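Local atomic coordinates of TRAP dicarboxylate transporter-DctP subunit (Rhodobacter sphaeroides, PDB entry 4PE3), a protein that probably captures a small solute in the periplasm, presumably an organic acid, and delivers it to the membrane subunits of a TRAP transporter. Residues F125-G130 against I269-Q274. Sequence-based numbering, arbitrary orientation.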
loop_
_atom_site.group_PDB
_atom_site.type_symbol
_atom_site.label_atom_id
_atom_site.label_comp_id
_atom_site.label_asym_id
_atom_site.label_seq_id
_atom_site.Cartn_x
_atom_site.Cartn_y
_atom_site.Cartn_z
ATOM N N PHE A 125 11.788 1.065 4.842
ATOM C CA PHE A 125 11.590 2.492 5.077
ATOM C C PHE A 125 10.850 2.756 6.399
ATOM O O PHE A 125 11.250 3.612 7.212
ATOM C CB PHE A 125 10.841 3.124 3.918
ATOM C CG PHE A 125 10.343 4.506 4.195
ATOM C CD1 PHE A 125 11.218 5.558 4.353
ATOM C CD2 PHE A 125 8.988 4.757 4.279
ATOM C CE1 PHE A 125 10.759 6.822 4.595
ATOM C CE2 PHE A 125 8.519 6.032 4.532
ATOM C CZ PHE A 125 9.398 7.060 4.701
ATOM N N VAL A 126 9.782 2.014 6.652
ATOM C CA VAL A 126 9.020 2.203 7.881
ATOM C C VAL A 126 9.815 1.786 9.102
ATOM O O VAL A 126 9.894 2.536 10.081
ATOM C CB VAL A 126 7.680 1.441 7.820
ATOM C CG1 VAL A 126 6.996 1.428 9.185
ATOM C CG2 VAL A 126 6.814 2.088 6.788
ATOM N N GLU A 127 10.409 0.601 9.058
ATOM C CA GLU A 127 10.981 0.031 10.264
ATOM C C GLU A 127 12.370 0.573 10.593
ATOM O O GLU A 127 12.729 0.672 11.760
ATOM C CB GLU A 127 10.969 -1.495 10.178
ATOM C CG GLU A 127 9.517 -2.007 10.132
ATOM C CD GLU A 127 9.354 -3.522 10.070
ATOM O OE1 GLU A 127 10.349 -4.250 9.877
ATOM O OE2 GLU A 127 8.189 -3.990 10.219
ATOM N N ASN A 128 13.131 0.967 9.571
ATOM C CA ASN A 128 14.518 1.418 9.761
ATOM C C ASN A 128 14.836 2.768 9.136
ATOM O O ASN A 128 15.892 3.326 9.414
ATOM C CB ASN A 128 15.466 0.386 9.143
ATOM C CG ASN A 128 15.328 -0.979 9.781
ATOM O OD1 ASN A 128 15.310 -1.095 11.004
ATOM N ND2 ASN A 128 15.185 -2.019 8.956
ATOM N N GLY A 129 13.954 3.299 8.300
ATOM C CA GLY A 129 14.247 4.505 7.558
ATOM C C GLY A 129 13.491 5.750 7.971
ATOM O O GLY A 129 13.503 6.764 7.246
ATOM N N GLY A 130 12.837 5.684 9.125
ATOM C CA GLY A 130 12.126 6.831 9.650
ATOM C C GLY A 130 10.619 6.815 9.501
ATOM O O GLY A 130 9.938 7.677 10.053
ATOM N N ILE A 269 4.817 -10.815 12.237
ATOM C CA ILE A 269 4.485 -12.125 11.686
ATOM C C ILE A 269 3.304 -12.011 10.719
ATOM O O ILE A 269 3.333 -12.572 9.622
ATOM C CB ILE A 269 4.181 -13.148 12.790
ATOM C CG1 ILE A 269 5.449 -13.470 13.570
ATOM C CG2 ILE A 269 3.601 -14.430 12.189
ATOM C CD1 ILE A 269 5.164 -14.165 14.904
ATOM N N PHE A 270 2.268 -11.277 11.110
ATOM C CA PHE A 270 1.147 -11.017 10.222
ATOM C C PHE A 270 1.642 -10.355 8.925
ATOM O O PHE A 270 1.302 -10.787 7.821
ATOM C CB PHE A 270 0.087 -10.151 10.933
ATOM C CG PHE A 270 -0.731 -9.291 10.015
ATOM C CD1 PHE A 270 -1.529 -9.847 9.022
ATOM C CD2 PHE A 270 -0.705 -7.919 10.144
ATOM C CE1 PHE A 270 -2.268 -9.049 8.193
ATOM C CE2 PHE A 270 -1.444 -7.113 9.305
ATOM C CZ PHE A 270 -2.216 -7.669 8.317
ATOM N N GLN A 271 2.458 -9.310 9.082
ATOM C CA GLN A 271 2.968 -8.575 7.937
ATOM C C GLN A 271 3.673 -9.519 6.960
ATOM O O GLN A 271 3.417 -9.485 5.750
ATOM C CB GLN A 271 3.916 -7.491 8.436
ATOM C CG GLN A 271 4.723 -6.785 7.368
ATOM C CD GLN A 271 6.001 -6.245 7.934
ATOM O OE1 GLN A 271 7.048 -6.849 7.781
ATOM N NE2 GLN A 271 5.911 -5.130 8.640
ATOM N N GLN A 272 4.569 -10.347 7.475
ATOM C CA GLN A 272 5.361 -11.233 6.626
ATOM C C GLN A 272 4.521 -12.335 5.983
ATOM O O GLN A 272 4.721 -12.696 4.825
ATOM C CB GLN A 272 6.522 -11.817 7.426
ATOM C CG GLN A 272 7.578 -10.770 7.786
ATOM C CD GLN A 272 8.303 -10.271 6.550
ATOM O OE1 GLN A 272 8.874 -11.068 5.802
ATOM N NE2 GLN A 272 8.232 -8.961 6.291
ATOM N N THR A 273 3.570 -12.868 6.736
ATOM C CA THR A 273 2.688 -13.905 6.205
ATOM C C THR A 273 1.859 -13.332 5.064
ATOM O O THR A 273 1.651 -13.998 4.037
ATOM C CB THR A 273 1.757 -14.460 7.300
ATOM O OG1 THR A 273 2.561 -15.002 8.353
ATOM C CG2 THR A 273 0.808 -15.530 6.748
ATOM N N GLN A 274 1.364 -12.117 5.238
ATOM C CA GLN A 274 0.594 -11.445 4.211
ATOM C C GLN A 274 1.449 -11.203 2.957
ATOM O O GLN A 274 1.051 -11.547 1.853
ATOM C CB GLN A 274 0.006 -10.137 4.720
ATOM C CG GLN A 274 -0.731 -9.326 3.663
ATOM C CD GLN A 274 -1.615 -8.259 4.260
ATOM O OE1 GLN A 274 -1.163 -7.465 5.068
ATOM N NE2 GLN A 274 -2.880 -8.228 3.851
#
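Glu127 and Gln271 reach for each other from opposite directions and join in one hydrogen bond, from Gln271 NE2 to Glu127 OE2, 3.0 Å long and nearly straight at 171°. The acceptor lies close to the amide plane, but the donor sits above the carboxylate plane, 38° out of it. Both side chains run extended beyond CG, which lets the pair bridge backbones whose CA atoms, at Glu127 and Gln271, are 12.0 Å apart. On the glutamine, CG anti to the backbone N (chi1 170°) carries the amide toward Glu127.

Several neighbours fix that amide's rotation. Gln272 NE2 donates to Gln271 OE1 at 2.8 Å, in the carbonyl plane and on a lone pair. Lys268 NZ bonds the same oxygen and makes a salt bridge to Glu127 OE1, while Gln271 NE2 also donates to Val149 O. A leucine in place of this glutamine would probably leave Glu127 OE2 and Val149 O without this donor and Gln272 NE2 and Lys268 NZ without this acceptor.

The contact thus ties the C-terminal part of helix 119-128 to the long helix 257-291, with edge strand 144-150 receiving Val126 from the former and Phe270 from the latter; Phe270 also packs on helix 44-59.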